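Local coordinates for DMATS type aromatic prenyltransferase (Micromonospora olivasterospora, PDB 6ZRX), which probably transfers a dimethylallyl group to an aromatic carbon of tryptophan, as a prenyltransferase of the ABBA-barrel fold, at residues 236-241 with 330-335. Residues are numbered along the deposited sequence; the frame is centred on the assembly and turned at random.
Sequences VAEIEE and VSLRLG
Ile239 and Leu334 meet methyl to methyl. Ile239 CD1 lies 3.4 Å from Leu334 CD1, tighter than a usual van der Waals contact, and the two side chains approach at a slant. Ile239 CD1 sits more loosely beside Leu332 CD2, at 4.3 Å. Ile239 reaches the strand through its longer branch: CG1 lies anti to the carbonyl carbon (chi1 -56°), and the bend at the next torsion turns CD1 to the two leucines.

Glu238 contributes the second arm. Its chain is fully extended, with CG anti to the backbone N (chi1 -174°), which carries the carboxylate out to the leucine methyls. Glu238 OE2 is 3.9 Å from both Leu332 CD2 and Leu334 CD2. The glutamate crosses Leu332 at about a right angle and runs past Leu334 in the opposite direction. OE2 also has a polar partner, because Tyr301 OH hydrogen-bonds with it, and Leu332 touches the same tyrosine.

The helical segment 236-241 and the strand segment 330-334 run nearly antiparallel, at 164°, and their axes approach to 10.4 Å. Leu332 and Leu334 both point toward the helix. Arg333, between them, serves the other face of the sheet, where it belongs to the pocket of the bound thiodiphosphate. Leu332 also packs on Ile276 and Ile239 on Tyr274, both of the adjacent strand 273-278, while Val234 touches both Ile239 and Leu334.

This is helix-on-sheet packing of the ABBA barrel, in which outer helices surround an antiparallel barrel with the bound tryptophan and thiodiphosphate inside. Between the two segments the contact is apolar apart from the Glu238 carboxylate at the leucine methyls. The hydrogen bond with Tyr301 OH probably offsets part of the cost of placing that oxygen against hydrocarbon and may help to hold the glutamate extended.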
ATOM      1  N   VAL A 236       3.990   4.441 -21.822  1.00 33.78           N
ATOM      2  CA  VAL A 236       4.639   3.117 -21.568  1.00 32.46           C
ATOM      3  C   VAL A 236       6.146   3.330 -21.358  1.00 31.19           C
ATOM      4  O   VAL A 236       6.726   2.621 -20.515  1.00 30.09           O
ATOM      5  CB  VAL A 236       4.357   2.101 -22.694  1.00 33.53           C
ATOM      6  CG1 VAL A 236       2.877   1.783 -22.795  1.00 33.27           C
ATOM      7  CG2 VAL A 236       4.911   2.549 -24.042  1.00 33.92           C
ATOM      8  N   ALA A 237       6.755   4.274 -22.087  1.00 29.98           N
ATOM      9  CA  ALA A 237       8.198   4.587 -22.003  1.00 29.98           C
ATOM     10  C   ALA A 237       8.526   5.064 -20.584  1.00 28.99           C
ATOM     11  O   ALA A 237       9.552   4.614 -20.038  1.00 28.32           O
ATOM     12  CB  ALA A 237       8.584   5.617 -23.040  1.00 30.84           C
ATOM     13  N   GLU A 238       7.671   5.922 -20.009  1.00 27.61           N
ATOM     14  CA  GLU A 238       7.864   6.487 -18.653  1.00 28.46           C
ATOM     15  C   GLU A 238       7.780   5.353 -17.631  1.00 28.21           C
ATOM     16  O   GLU A 238       8.630   5.308 -16.733  1.00 28.38           O
ATOM     17  CB  GLU A 238       6.826   7.565 -18.346  1.00 28.88           C
ATOM     18  CG  GLU A 238       7.084   8.271 -17.032  1.00 29.18           C
ATOM     19  CD  GLU A 238       6.118   9.391 -16.702  1.00 29.73           C
ATOM     20  OE1 GLU A 238       5.274   9.723 -17.558  1.00 29.98           O
ATOM     21  OE2 GLU A 238       6.211   9.922 -15.588  1.00 29.37           O
ATOM     22  N   ILE A 239       6.798   4.460 -17.773  1.00 28.19           N
ATOM     23  CA  ILE A 239       6.586   3.341 -16.809  1.00 27.70           C
ATOM     24  C   ILE A 239       7.798   2.414 -16.902  1.00 28.32           C
ATOM     25  O   ILE A 239       8.315   2.013 -15.850  1.00 26.02           O
ATOM     26  CB  ILE A 239       5.268   2.590 -17.074  1.00 28.45           C
ATOM     27  CG1 ILE A 239       4.051   3.522 -17.060  1.00 28.68           C
ATOM     28  CG2 ILE A 239       5.106   1.431 -16.091  1.00 28.86           C
ATOM     29  CD1 ILE A 239       3.797   4.191 -15.747  1.00 30.00           C
ATOM     30  N   GLU A 240       8.247   2.117 -18.127  1.00 28.07           N
ATOM     31  CA  GLU A 240       9.420   1.244 -18.372  1.00 30.13           C
ATOM     32  C   GLU A 240      10.656   1.895 -17.744  1.00 29.61           C
ATOM     33  O   GLU A 240      11.450   1.165 -17.144  1.00 29.47           O
ATOM     34  CB  GLU A 240       9.622   0.990 -19.868  1.00 32.61           C
ATOM     35  CG  GLU A 240      10.790   0.059 -20.163  1.00 35.65           C
ATOM     36  CD  GLU A 240      10.814  -0.548 -21.558  1.00 38.60           C
ATOM     37  OE1 GLU A 240       9.727  -0.703 -22.159  1.00 41.13           O
ATOM     38  OE2 GLU A 240      11.923  -0.867 -22.040  1.00 43.42           O
ATOM     39  N   GLU A 241      10.802   3.216 -17.894  1.00 29.73           N
ATOM     40  CA  GLU A 241      11.971   3.989 -17.393  1.00 30.34           C
ATOM     41  C   GLU A 241      12.006   3.915 -15.858  1.00 28.74           C
ATOM     42  O   GLU A 241      13.099   3.699 -15.314  1.00 28.88           O
ATOM     43  CB  GLU A 241      11.936   5.426 -17.908  1.00 31.82           C
ATOM     44  CG  GLU A 241      12.469   5.554 -19.333  1.00 33.73           C
ATOM     45  CD  GLU A 241      12.219   6.896 -19.995  1.00 35.09           C
ATOM     46  OE1 GLU A 241      12.540   7.024 -21.192  1.00 36.73           O
ATOM     47  OE2 GLU A 241      11.706   7.809 -19.316  1.00 34.74           O
ATOM     48  N   VAL A 330       8.919   1.408  -4.016  1.00 12.92           N
ATOM     49  CA  VAL A 330       8.804   2.799  -4.526  1.00 13.31           C
ATOM     50  C   VAL A 330       7.740   2.776  -5.616  1.00 13.41           C
ATOM     51  O   VAL A 330       7.661   1.767  -6.358  1.00 13.83           O
ATOM     52  CB  VAL A 330      10.161   3.354  -5.005  1.00 13.75           C
ATOM     53  CG1 VAL A 330      10.727   2.584  -6.181  1.00 14.55           C
ATOM     54  CG2 VAL A 330      10.087   4.845  -5.293  1.00 13.89           C
ATOM     55  N   SER A 331       6.900   3.783  -5.655  1.00 14.22           N
ATOM     56  CA  SER A 331       5.762   3.835  -6.607  1.00 15.12           C
ATOM     57  C   SER A 331       5.773   5.137  -7.397  1.00 15.94           C
ATOM     58  O   SER A 331       6.256   6.165  -6.890  1.00 15.06           O
ATOM     59  CB  SER A 331       4.451   3.626  -5.909  1.00 15.30           C
ATOM     60  OG  SER A 331       4.095   4.759  -5.151  1.00 15.85           O
ATOM     61  N   LEU A 332       5.235   5.076  -8.609  1.00 17.43           N
ATOM     62  CA  LEU A 332       4.947   6.257  -9.456  1.00 18.92           C
ATOM     63  C   LEU A 332       3.435   6.376  -9.583  1.00 19.40           C
ATOM     64  O   LEU A 332       2.812   5.361  -9.913  1.00 19.89           O
ATOM     65  CB  LEU A 332       5.621   6.069 -10.818  1.00 19.86           C
ATOM     66  CG  LEU A 332       5.356   7.171 -11.846  1.00 20.38           C
ATOM     67  CD1 LEU A 332       5.796   8.520 -11.331  1.00 20.99           C
ATOM     68  CD2 LEU A 332       6.042   6.846 -13.160  1.00 20.81           C
ATOM     69  N   ARG A 333       2.882   7.554  -9.277  1.00 20.70           N
ATOM     70  CA  ARG A 333       1.428   7.859  -9.326  1.00 22.57           C
ATOM     71  C   ARG A 333       1.158   8.811 -10.495  1.00 23.70           C
ATOM     72  O   ARG A 333       1.726   9.921 -10.488  1.00 23.54           O
ATOM     73  CB  ARG A 333       0.967   8.477  -8.006  1.00 23.14           C
ATOM     74  CG  ARG A 333       0.970   7.505  -6.833  1.00 23.79           C
ATOM     75  CD  ARG A 333       1.425   8.109  -5.517  1.00 24.07           C
ATOM     76  NE  ARG A 333       1.001   9.489  -5.324  1.00 23.72           N
ATOM     77  CZ  ARG A 333       1.765  10.460  -4.833  1.00 23.95           C
ATOM     78  NH1 ARG A 333       3.017  10.215  -4.459  1.00 22.70           N
ATOM     79  NH2 ARG A 333       1.271  11.681  -4.711  1.00 24.77           N
ATOM     80  N   LEU A 334       0.322   8.385 -11.448  1.00 25.29           N
ATOM     81  CA  LEU A 334      -0.047   9.166 -12.663  1.00 28.20           C
ATOM     82  C   LEU A 334      -1.547   9.493 -12.635  1.00 30.07           C
ATOM     83  O   LEU A 334      -2.342   8.617 -12.209  1.00 29.38           O
ATOM     84  CB  LEU A 334       0.328   8.343 -13.898  1.00 28.32           C
ATOM     85  CG  LEU A 334       1.801   7.950 -14.007  1.00 29.82           C
ATOM     86  CD1 LEU A 334       2.034   7.040 -15.194  1.00 31.34           C
ATOM     87  CD2 LEU A 334       2.695   9.174 -14.105  1.00 30.38           C
ATOM     88  N   GLY A 335      -1.915  10.707 -13.066  1.00 33.46           N
ATOM     89  CA  GLY A 335      -3.315  11.166 -13.197  1.00 34.84           C
ATOM     90  C   GLY A 335      -3.867  11.711 -11.891  1.00 37.12           C
ATOM     91  O   GLY A 335      -3.066  12.039 -10.997  1.00 38.42           O
TER